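Local structure of aspartate aminotransferase, cytoplasmic (Schizosaccharomyces pombe 972h-, 6JPK) at residues A74-F79 and G299-A304; V86-N91 and W235-F240; F165-M170 and W202-E207; L341-S346 and H403-L408. The protein catalyses the pyridoxal 5'-phosphate-dependent transfer of the amino group of L-aspartate to 2-oxoglutarate, giving oxaloacetate and L-glutamate. The protein carries 1 engineered substitution. All coordinates share one frame; numbering follows the deposited sequence.

Overall arrangement
From the N terminus, helix 77-87 enters two contacts in turn: the segment leading into its start, A74-F79, pairs with G299-A304 (interaction 1), and the one leaving its end, V86-N91, with W235-F240 (interaction 2). Between them F165-M170 meets W202-E207 (interaction 3). Interaction 3 closes first, inside the loop of interaction 2, which itself lies inside that of interaction 1; none of them cross. Interactions 2 and 3 touch, the F206 ring meeting the F240 ring edge-to-face, and pack helices beside the mixed eight-stranded sheet. Interaction 4, L341-S346 with H403-L408, opens after the others have closed and ties the end of helix 310-340 to C-terminal helix 394-407; its centre lies about 49 Å from that of interaction 1.

Interaction 1. Residues A74-F79 and G299-A304; sequences AGLPRF and GARIAA
F79 presents one face of its ring to A300, whose CB sits 4.3 Å from the ring centroid and 25° off the ring normal, a CH-pi contact offset toward the rim. CG, anti to the backbone N (chi1 167°), is carried toward helix 297-308, and the ring edge meets A303, whose CB lies 3.7 Å from F79 CE1. Nearer the backbone, A304 CB lies 4.1 Å from F79 CB. An alanine at F79 would keep that last contact but would probably open a gap beside the methyls of A300 and A303.

L76 serves both sides: its CD2 lies 4.2 Å from A304 CB and 4.0 Å above the centre of the R78 guanidinium. The R78 chain is extended from CG to NE; beyond it NH1 donates to a water, whose oxygen in turn donates to R301 O, 2.6 Å away. R301 turns its own guanidinium into a salt bridge with E262 of the second subunit. L76 is the N-cap of helix 77-87, and Q104 of strand 100-106 touches both F79 and A300. The result is helix-to-helix packing, three alanines of one helix against one phenylalanine of the other, at an outermost strand of the mixed aminotransferase sheet.

Interaction 2. Residues V86-N91 and W235-F240; sequences VLFRPN and WALNEF
The F88 ring has N238 OD1 at its edge, in the ring plane and 3.5 Å from F88 CD1, while L87 CB covers one face, offset toward the rim. Ring and N238 amide planes stand 81° apart, so the carboxamide meets the phenyl rim steeply. L237 CB approaches the same ring obliquely, at 4.4 Å from F88 CE1.

The N238 amide carries most of the contact. The amide of N91 slides past it in the opposite direction, nearly coplanar with it, and N91 ND2 donates to N238 OD1 at 3.0 Å, in the carbonyl plane and on a lone pair. At the other end of the group, N238 ND2 donates to L87 O at 2.9 Å with an N-H...O angle of 155°; S234 O takes a second bond from the same nitrogen. Bonds to both OD1 and ND2 fix which way round the amide lies. P90 crosses N238 at about a right angle, its CD 3.7 Å from N238 CG. A water accepting from N91 ND2 and donating to N238 O adds a further bridge.

L87 O lies where helix 77-87 ends, and F88 to N91 form a type I turn, so N238 binds both this helix end and the last residue of the turn. On the apolar side L87 CD2 and L237 CD2 meet at 3.9 Å; both leucines rest on strands 215-220 and 247-252, while helix 199-211 packs against A236, E239 and F240.

Interaction 3. Residues F165-M170 and W202-E207; sequences FDYEGM and WLSIFE
I205 and S204 project from helix 199-211, the helix of the beta-alpha-beta crossover between strands 182-186 and 215-220, and meet F165 at the end of strand 164-165 and Y167 and M170 in the first turn of helix 167-176. The close-packed part is apolar and buried. I205 CD1 faces F165 tip to tip, 4.0 Å from F165 CZ, and also lies 4.0 Å from M170 SD. The M170 chain, extended beyond CG, crosses I205 at about a right angle and brings CE 4.1 Å from I205 CG2.

Toward solvent the contact is sparser and polar. Partly exposed Y167 reaches S204, with OH and OG hydrogen-bonded at 2.6 Å; either hydroxyl could donate. S204 OG and I205 CG1 both lie at the edge of the tyrosine ring, near its plane, I205 CG1 being 4.4 Å from Y167 CE1. With OG anti to its backbone N (chi1 166°), S204 turns its hydroxyl to the phenol. A phenylalanine in place of Y167 would probably leave S204 OG without this partner. At the helix start D166 is the N-cap: G169 N donates to D166 OD1 at 2.9 Å, meeting it from above the carboxylate plane.

Interaction 4. Residues L341-S346 and H403-L408; sequences LKTPGS and HAVREL
The C-terminal end of helix 310-340 is closed by a Schellman motif in which K342 has positive phi (60°), and R406 of C-terminal helix 394-407 comes to this helix end. R406 CG is anti to the carbonyl carbon (chi1 -75°), and the chain, extended from CG to NE, carries NE across toward the loop; NH2, at the end of the guanidinium, donates to L341 O. The hydrogen bond from R406 NH2 to L341 O measures 2.9 Å, with an N-H...O angle of 159°; the oxygen lies at the edge of the guanidinium, in its plane, and NH2 lies in the carbonyl plane. K342 O is also near, 3.1 Å from R406 NH2, but the angle is too poor for a hydrogen bond. N402 holds the other part of the group: its OD1 accepts from R406 NE and is also hydrogen-bonded to T343 OG1, linking the arginine to the loop.

P344 covers the arginine from one side. Its CD stands 4.3 Å above a face of the guanidinium, offset toward the rim, and 3.7 Å from R406 CG, the two side chains crossing at about a right angle. Beside it, V405 fills the apolar part: T343 CG2 is 3.9 Å from V405 CB, and P344 CD is 4.1 Å from V405 CG1. W347 and L362 also touch V405.

This is a surface contact joining a helix end and loop to the last helix of the chain. The bonded carbonyl lies just past the C-terminal end of helix 310-340, where the partial charge of the helix dipole is negative, so a cationic guanidinium there would probably be electrostatically favourable as well as hydrogen-bonded.

Interaction 1. Residues A74-F79 and G299-A304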
# COMPACT_ATOMS: atom_id res chain seq x y z
N ALA A 74 -7.36 8.56 5.38
CA ALA A 74 -8.26 7.43 5.55
C ALA A 74 -8.91 6.99 4.24
O ALA A 74 -9.64 5.99 4.22
CB ALA A 74 -9.34 7.78 6.58
N GLY A 75 -8.67 7.71 3.15
CA GLY A 75 -9.11 7.31 1.82
C GLY A 75 -10.23 8.18 1.30
O GLY A 75 -10.60 9.20 1.89
N LEU A 76 -10.77 7.76 0.16
CA LEU A 76 -11.81 8.51 -0.53
C LEU A 76 -13.12 8.39 0.24
O LEU A 76 -13.63 7.27 0.39
CB LEU A 76 -11.96 7.97 -1.96
CG LEU A 76 -13.03 8.57 -2.86
CD1 LEU A 76 -12.63 10.00 -3.28
CD2 LEU A 76 -13.25 7.68 -4.08
N PRO A 77 -13.69 9.49 0.74
CA PRO A 77 -14.84 9.35 1.66
C PRO A 77 -16.04 8.64 1.06
O PRO A 77 -16.70 7.86 1.75
CB PRO A 77 -15.16 10.80 2.04
CG PRO A 77 -13.84 11.52 1.88
CD PRO A 77 -13.19 10.87 0.68
N ARG A 78 -16.36 8.89 -0.21
CA ARG A 78 -17.52 8.20 -0.76
C ARG A 78 -17.24 6.72 -0.99
O ARG A 78 -18.19 5.94 -1.13
CB ARG A 78 -17.99 8.86 -2.06
CG ARG A 78 -16.89 9.15 -3.05
CD ARG A 78 -17.26 10.37 -3.91
NE ARG A 78 -16.17 10.74 -4.81
CZ ARG A 78 -15.88 10.05 -5.91
NH1 ARG A 78 -16.61 8.98 -6.22
NH2 ARG A 78 -14.86 10.43 -6.69
N PHE A 79 -15.97 6.32 -1.04
CA PHE A 79 -15.66 4.90 -1.03
C PHE A 79 -15.79 4.31 0.37
O PHE A 79 -16.48 3.30 0.55
CB PHE A 79 -14.26 4.63 -1.57
CG PHE A 79 -13.77 3.21 -1.30
CD1 PHE A 79 -14.27 2.14 -2.04
CD2 PHE A 79 -12.85 2.96 -0.29
CE1 PHE A 79 -13.83 0.84 -1.78
CE2 PHE A 79 -12.40 1.66 -0.03
CZ PHE A 79 -12.89 0.60 -0.77
N GLY A 299 -8.73 2.24 -7.87
CA GLY A 299 -9.74 1.24 -7.57
C GLY A 299 -10.86 1.77 -6.69
O GLY A 299 -12.01 1.36 -6.83
N ALA A 300 -10.54 2.70 -5.79
CA ALA A 300 -11.56 3.24 -4.89
C ALA A 300 -12.58 4.07 -5.66
O ALA A 300 -13.78 4.02 -5.36
CB ALA A 300 -10.90 4.08 -3.80
N ARG A 301 -12.11 4.86 -6.63
CA ARG A 301 -13.05 5.64 -7.43
C ARG A 301 -14.01 4.71 -8.17
O ARG A 301 -15.20 4.98 -8.26
CB ARG A 301 -12.30 6.54 -8.42
CG ARG A 301 -11.54 7.70 -7.78
CD ARG A 301 -10.88 8.61 -8.85
NE ARG A 301 -10.00 7.84 -9.72
CZ ARG A 301 -8.67 7.97 -9.78
NH1 ARG A 301 -8.02 8.85 -9.02
NH2 ARG A 301 -7.98 7.20 -10.62
N ILE A 302 -13.50 3.59 -8.68
CA ILE A 302 -14.33 2.66 -9.44
C ILE A 302 -15.38 2.04 -8.53
O ILE A 302 -16.57 2.03 -8.85
CB ILE A 302 -13.46 1.59 -10.11
CG1 ILE A 302 -12.70 2.19 -11.29
CG2 ILE A 302 -14.30 0.40 -10.57
CD1 ILE A 302 -11.64 1.23 -11.87
N ALA A 303 -14.94 1.54 -7.37
CA ALA A 303 -15.84 0.91 -6.41
C ALA A 303 -16.88 1.89 -5.91
O ALA A 303 -18.07 1.55 -5.80
CB ALA A 303 -15.03 0.32 -5.25
N ALA A 304 -16.47 3.12 -5.60
CA ALA A 304 -17.43 4.12 -5.15
C ALA A 304 -18.45 4.41 -6.25
O ALA A 304 -19.63 4.61 -5.97
CB ALA A 304 -16.73 5.40 -4.71
O HOH W 1 -16.14 7.44 -8.16

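Interaction 2. Residues V86-N91 and W235-F240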
# COMPACT_ATOMS: atom_id res chain seq x y z
N VAL A 86 -22.37 -1.36 2.22
CA VAL A 86 -22.71 -2.62 1.56
C VAL A 86 -22.50 -3.81 2.51
O VAL A 86 -23.17 -4.85 2.37
CB VAL A 86 -21.92 -2.78 0.24
CG1 VAL A 86 -20.44 -3.04 0.50
CG2 VAL A 86 -22.53 -3.91 -0.64
N LEU A 87 -21.61 -3.67 3.51
CA LEU A 87 -21.44 -4.71 4.53
C LEU A 87 -22.64 -4.80 5.46
O LEU A 87 -22.98 -5.88 5.94
CB LEU A 87 -20.20 -4.43 5.39
CG LEU A 87 -18.82 -4.59 4.77
CD1 LEU A 87 -17.74 -4.20 5.78
CD2 LEU A 87 -18.63 -6.03 4.28
N PHE A 88 -23.25 -3.66 5.77
CA PHE A 88 -24.23 -3.53 6.85
C PHE A 88 -25.57 -3.02 6.32
O PHE A 88 -26.23 -2.20 6.96
CB PHE A 88 -23.70 -2.60 7.95
CG PHE A 88 -22.47 -3.14 8.67
CD1 PHE A 88 -22.55 -4.31 9.42
CD2 PHE A 88 -21.26 -2.47 8.59
CE1 PHE A 88 -21.42 -4.81 10.09
CE2 PHE A 88 -20.14 -2.97 9.26
CZ PHE A 88 -20.22 -4.14 10.00
N ARG A 89 -26.00 -3.52 5.16
CA ARG A 89 -27.30 -3.09 4.65
C ARG A 89 -28.44 -3.34 5.64
O ARG A 89 -29.31 -2.46 5.77
CB ARG A 89 -27.57 -3.75 3.28
CG ARG A 89 -26.47 -3.47 2.23
CD ARG A 89 -27.00 -3.28 0.80
NE ARG A 89 -27.44 -4.54 0.20
CZ ARG A 89 -28.17 -4.64 -0.91
NH1 ARG A 89 -28.56 -3.55 -1.56
NH2 ARG A 89 -28.52 -5.84 -1.36
N PRO A 90 -28.49 -4.46 6.38
CA PRO A 90 -29.54 -4.60 7.42
C PRO A 90 -29.33 -3.72 8.65
O PRO A 90 -30.21 -3.70 9.51
CB PRO A 90 -29.47 -6.08 7.81
CG PRO A 90 -28.72 -6.76 6.68
CD PRO A 90 -27.74 -5.72 6.21
N ASN A 91 -28.21 -3.01 8.78
CA ASN A 91 -27.93 -2.22 9.98
C ASN A 91 -27.42 -0.82 9.63
O ASN A 91 -26.31 -0.42 10.02
CB ASN A 91 -26.92 -2.95 10.87
CG ASN A 91 -27.54 -4.13 11.59
OD1 ASN A 91 -28.39 -3.95 12.43
ND2 ASN A 91 -27.09 -5.34 11.27
N TRP A 235 -24.16 -12.17 6.15
CA TRP A 235 -25.11 -12.53 7.20
C TRP A 235 -24.44 -12.64 8.57
O TRP A 235 -24.98 -12.18 9.58
CB TRP A 235 -25.81 -13.86 6.86
CG TRP A 235 -26.76 -14.27 7.96
CD1 TRP A 235 -28.07 -13.92 8.09
CD2 TRP A 235 -26.44 -15.06 9.12
NE1 TRP A 235 -28.60 -14.46 9.24
CE2 TRP A 235 -27.62 -15.17 9.89
CE3 TRP A 235 -25.28 -15.70 9.57
CZ2 TRP A 235 -27.67 -15.88 11.10
CZ3 TRP A 235 -25.33 -16.41 10.78
CH2 TRP A 235 -26.52 -16.49 11.52
N ALA A 236 -23.26 -13.28 8.63
CA ALA A 236 -22.60 -13.50 9.91
C ALA A 236 -22.20 -12.18 10.57
O ALA A 236 -22.36 -12.02 11.78
CB ALA A 236 -21.37 -14.40 9.73
N LEU A 237 -21.67 -11.24 9.78
CA LEU A 237 -21.36 -9.89 10.25
C LEU A 237 -22.57 -9.23 10.88
O LEU A 237 -22.48 -8.65 11.97
CB LEU A 237 -20.89 -9.02 9.09
CG LEU A 237 -19.42 -8.74 8.90
CD1 LEU A 237 -18.72 -10.06 8.71
CD2 LEU A 237 -19.28 -7.83 7.69
N ASN A 238 -23.69 -9.25 10.17
CA ASN A 238 -24.87 -8.54 10.64
C ASN A 238 -25.52 -9.25 11.81
O ASN A 238 -26.15 -8.61 12.66
CB ASN A 238 -25.84 -8.33 9.49
CG ASN A 238 -25.36 -7.23 8.55
OD1 ASN A 238 -25.48 -6.05 8.85
ND2 ASN A 238 -24.77 -7.62 7.43
N GLU A 239 -25.37 -10.57 11.89
CA GLU A 239 -25.87 -11.27 13.07
C GLU A 239 -25.08 -10.87 14.31
O GLU A 239 -25.66 -10.65 15.38
CB GLU A 239 -25.81 -12.78 12.86
CG GLU A 239 -26.69 -13.57 13.82
CD GLU A 239 -28.20 -13.32 13.60
OE1 GLU A 239 -28.61 -12.78 12.54
OE2 GLU A 239 -28.97 -13.69 14.51
N PHE A 240 -23.76 -10.72 14.16
CA PHE A 240 -22.93 -10.37 15.31
C PHE A 240 -23.27 -8.98 15.83
O PHE A 240 -23.13 -8.73 17.03
CB PHE A 240 -21.45 -10.48 14.94
CG PHE A 240 -20.53 -10.41 16.14
CD1 PHE A 240 -20.40 -11.50 16.99
CD2 PHE A 240 -19.81 -9.26 16.42
CE1 PHE A 240 -19.57 -11.45 18.10
CE2 PHE A 240 -18.98 -9.20 17.53
CZ PHE A 240 -18.86 -10.29 18.37
O HOH W 2 -28.79 -7.80 12.36

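Interaction 3. Residues F165-M170 and W202-E207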
# COMPACT_ATOMS: atom_id res chain seq x y z
N PHE A 165 -16.70 -29.16 8.24
CA PHE A 165 -16.28 -28.19 9.23
C PHE A 165 -16.26 -28.84 10.61
O PHE A 165 -17.24 -29.45 11.04
CB PHE A 165 -17.24 -26.99 9.20
CG PHE A 165 -17.19 -26.08 10.43
CD1 PHE A 165 -15.98 -25.60 10.92
CD2 PHE A 165 -18.36 -25.69 11.05
CE1 PHE A 165 -15.95 -24.77 12.04
CE2 PHE A 165 -18.34 -24.85 12.18
CZ PHE A 165 -17.13 -24.40 12.68
N ASP A 166 -15.12 -28.72 11.30
CA ASP A 166 -14.94 -29.29 12.64
C ASP A 166 -15.56 -28.35 13.67
O ASP A 166 -14.89 -27.65 14.44
CB ASP A 166 -13.46 -29.54 12.90
CG ASP A 166 -13.22 -30.33 14.18
OD1 ASP A 166 -14.20 -30.58 14.93
OD2 ASP A 166 -12.05 -30.69 14.44
N TYR A 167 -16.89 -28.35 13.68
CA TYR A 167 -17.65 -27.48 14.58
C TYR A 167 -17.30 -27.74 16.04
O TYR A 167 -17.06 -26.80 16.81
CB TYR A 167 -19.14 -27.68 14.31
CG TYR A 167 -20.05 -27.14 15.37
CD1 TYR A 167 -20.20 -25.76 15.56
CD2 TYR A 167 -20.79 -28.00 16.18
CE1 TYR A 167 -21.05 -25.26 16.54
CE2 TYR A 167 -21.64 -27.51 17.16
CZ TYR A 167 -21.78 -26.15 17.33
OH TYR A 167 -22.63 -25.68 18.30
N GLU A 168 -17.29 -29.01 16.45
CA GLU A 168 -17.06 -29.31 17.86
C GLU A 168 -15.65 -28.94 18.29
O GLU A 168 -15.44 -28.47 19.41
CB GLU A 168 -17.34 -30.79 18.14
CG GLU A 168 -18.81 -31.22 17.92
CD GLU A 168 -19.78 -30.64 18.95
OE1 GLU A 168 -19.36 -30.27 20.07
OE2 GLU A 168 -20.99 -30.56 18.63
N GLY A 169 -14.66 -29.15 17.42
CA GLY A 169 -13.30 -28.74 17.75
C GLY A 169 -13.14 -27.23 17.86
O GLY A 169 -12.49 -26.73 18.78
N MET A 170 -13.73 -26.48 16.93
CA MET A 170 -13.68 -25.02 17.03
C MET A 170 -14.37 -24.53 18.30
O MET A 170 -13.82 -23.70 19.05
CB MET A 170 -14.32 -24.39 15.79
CG MET A 170 -14.47 -22.86 15.88
SD MET A 170 -14.93 -22.13 14.30
CE MET A 170 -14.84 -20.36 14.71
N TRP A 202 -23.16 -20.98 13.55
CA TRP A 202 -22.69 -19.62 13.82
C TRP A 202 -23.25 -19.07 15.12
O TRP A 202 -22.54 -18.41 15.89
CB TRP A 202 -23.08 -18.69 12.67
CG TRP A 202 -22.09 -18.54 11.56
CD1 TRP A 202 -22.32 -18.75 10.23
CD2 TRP A 202 -20.74 -18.08 11.67
NE1 TRP A 202 -21.18 -18.47 9.50
CE2 TRP A 202 -20.20 -18.06 10.37
CE3 TRP A 202 -19.93 -17.69 12.74
CZ2 TRP A 202 -18.88 -17.68 10.11
CZ3 TRP A 202 -18.63 -17.30 12.49
CH2 TRP A 202 -18.12 -17.30 11.18
N LEU A 203 -24.55 -19.27 15.35
CA LEU A 203 -25.17 -18.73 16.56
C LEU A 203 -24.53 -19.32 17.81
O LEU A 203 -24.28 -18.61 18.79
CB LEU A 203 -26.68 -19.01 16.54
CG LEU A 203 -27.49 -18.34 15.43
CD1 LEU A 203 -28.96 -18.77 15.55
CD2 LEU A 203 -27.35 -16.82 15.49
N SER A 204 -24.25 -20.62 17.78
CA SER A 204 -23.55 -21.25 18.90
C SER A 204 -22.11 -20.75 19.01
O SER A 204 -21.60 -20.56 20.12
CB SER A 204 -23.60 -22.76 18.73
OG SER A 204 -22.69 -23.42 19.59
N ILE A 205 -21.44 -20.51 17.88
CA ILE A 205 -20.10 -19.93 17.90
C ILE A 205 -20.13 -18.54 18.55
O ILE A 205 -19.29 -18.22 19.40
CB ILE A 205 -19.51 -19.89 16.48
CG1 ILE A 205 -19.12 -21.29 16.01
CG2 ILE A 205 -18.28 -18.97 16.43
CD1 ILE A 205 -18.86 -21.35 14.51
N PHE A 206 -21.09 -17.71 18.15
CA PHE A 206 -21.18 -16.36 18.72
C PHE A 206 -21.44 -16.42 20.22
O PHE A 206 -20.84 -15.65 20.99
CB PHE A 206 -22.29 -15.56 18.03
CG PHE A 206 -21.99 -15.22 16.59
CD1 PHE A 206 -20.69 -15.08 16.16
CD2 PHE A 206 -23.03 -15.05 15.68
CE1 PHE A 206 -20.41 -14.76 14.84
CE2 PHE A 206 -22.77 -14.73 14.36
CZ PHE A 206 -21.46 -14.58 13.94
N GLU A 207 -22.32 -17.32 20.65
CA GLU A 207 -22.63 -17.45 22.08
C GLU A 207 -21.37 -17.73 22.90
O GLU A 207 -21.15 -17.12 23.95
CB GLU A 207 -23.66 -18.55 22.30
CG GLU A 207 -24.02 -18.77 23.77
CD GLU A 207 -23.89 -20.23 24.21
OE1 GLU A 207 -24.31 -21.13 23.44
OE2 GLU A 207 -23.35 -20.47 25.32

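Interaction 4. Residues L341-S346 and H403-L408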
# COMPACT_ATOMS: atom_id res chain seq x y z
N LEU A 341 -18.54 -41.85 -12.08
CA LEU A 341 -17.42 -42.77 -12.13
C LEU A 341 -17.36 -43.68 -10.91
O LEU A 341 -16.49 -44.56 -10.86
CB LEU A 341 -16.10 -41.98 -12.24
CG LEU A 341 -15.89 -41.25 -13.57
CD1 LEU A 341 -14.77 -40.23 -13.47
CD2 LEU A 341 -15.62 -42.26 -14.69
N LYS A 342 -18.24 -43.47 -9.93
CA LYS A 342 -18.29 -44.29 -8.72
C LYS A 342 -16.98 -44.24 -7.94
O LYS A 342 -16.53 -45.24 -7.36
CB LYS A 342 -18.66 -45.75 -9.05
CG LYS A 342 -20.00 -45.94 -9.76
CD LYS A 342 -20.07 -47.35 -10.35
CE LYS A 342 -21.43 -47.66 -10.95
NZ LYS A 342 -22.44 -47.99 -9.90
N THR A 343 -16.35 -43.06 -7.92
CA THR A 343 -15.10 -42.89 -7.18
C THR A 343 -15.34 -43.20 -5.70
O THR A 343 -16.33 -42.72 -5.12
CB THR A 343 -14.58 -41.46 -7.34
OG1 THR A 343 -14.47 -41.16 -8.74
CG2 THR A 343 -13.20 -41.32 -6.71
N PRO A 344 -14.50 -44.02 -5.07
CA PRO A 344 -14.70 -44.34 -3.65
C PRO A 344 -14.75 -43.08 -2.80
O PRO A 344 -14.05 -42.10 -3.07
CB PRO A 344 -13.48 -45.20 -3.30
CG PRO A 344 -13.07 -45.81 -4.60
CD PRO A 344 -13.37 -44.77 -5.65
N GLY A 345 -15.59 -43.11 -1.77
CA GLY A 345 -15.76 -41.99 -0.87
C GLY A 345 -16.97 -41.15 -1.24
O GLY A 345 -17.63 -41.35 -2.26
N SER A 346 -17.26 -40.18 -0.38
CA SER A 346 -18.36 -39.26 -0.61
C SER A 346 -17.81 -37.95 -1.15
O SER A 346 -16.74 -37.50 -0.74
CB SER A 346 -19.16 -39.02 0.67
OG SER A 346 -18.34 -38.41 1.65
N HIS A 403 -8.98 -41.75 -10.90
CA HIS A 403 -7.85 -42.67 -11.01
C HIS A 403 -6.97 -42.60 -9.76
O HIS A 403 -6.58 -43.64 -9.21
CB HIS A 403 -7.05 -42.33 -12.27
CG HIS A 403 -6.04 -43.36 -12.65
ND1 HIS A 403 -5.30 -43.28 -13.81
CD2 HIS A 403 -5.64 -44.50 -12.03
CE1 HIS A 403 -4.48 -44.32 -13.88
NE2 HIS A 403 -4.67 -45.07 -12.81
N ALA A 404 -6.65 -41.39 -9.31
CA ALA A 404 -5.76 -41.22 -8.17
C ALA A 404 -6.34 -41.87 -6.91
O ALA A 404 -5.63 -42.57 -6.17
CB ALA A 404 -5.49 -39.73 -7.93
N VAL A 405 -7.62 -41.64 -6.64
CA VAL A 405 -8.23 -42.19 -5.44
C VAL A 405 -8.33 -43.71 -5.51
O VAL A 405 -8.06 -44.41 -4.52
CB VAL A 405 -9.61 -41.54 -5.21
CG1 VAL A 405 -10.41 -42.30 -4.13
CG2 VAL A 405 -9.42 -40.09 -4.83
N ARG A 406 -8.70 -44.25 -6.68
CA ARG A 406 -8.78 -45.70 -6.82
C ARG A 406 -7.41 -46.35 -6.71
O ARG A 406 -7.29 -47.46 -6.18
CB ARG A 406 -9.42 -46.06 -8.17
CG ARG A 406 -10.91 -45.84 -8.24
CD ARG A 406 -11.40 -46.05 -9.65
NE ARG A 406 -12.86 -45.91 -9.76
CZ ARG A 406 -13.71 -46.89 -9.48
NH1 ARG A 406 -13.26 -48.05 -9.04
NH2 ARG A 406 -15.02 -46.70 -9.62
N GLU A 407 -6.39 -45.70 -7.25
CA GLU A 407 -5.06 -46.30 -7.29
C GLU A 407 -4.36 -46.21 -5.94
O GLU A 407 -3.61 -47.13 -5.58
CB GLU A 407 -4.23 -45.61 -8.37
CG GLU A 407 -2.79 -46.08 -8.50
CD GLU A 407 -2.66 -47.52 -8.99
OE1 GLU A 407 -3.67 -48.10 -9.45
OE2 GLU A 407 -1.53 -48.06 -8.90
N LEU A 408 -4.61 -45.15 -5.17
CA LEU A 408 -3.85 -44.84 -3.96
C LEU A 408 -4.78 -44.59 -2.78
O LEU A 408 -4.81 -43.48 -2.23
CB LEU A 408 -2.94 -43.63 -4.18
CG LEU A 408 -1.97 -43.63 -5.36
CD1 LEU A 408 -1.17 -42.32 -5.40
CD2 LEU A 408 -1.03 -44.82 -5.31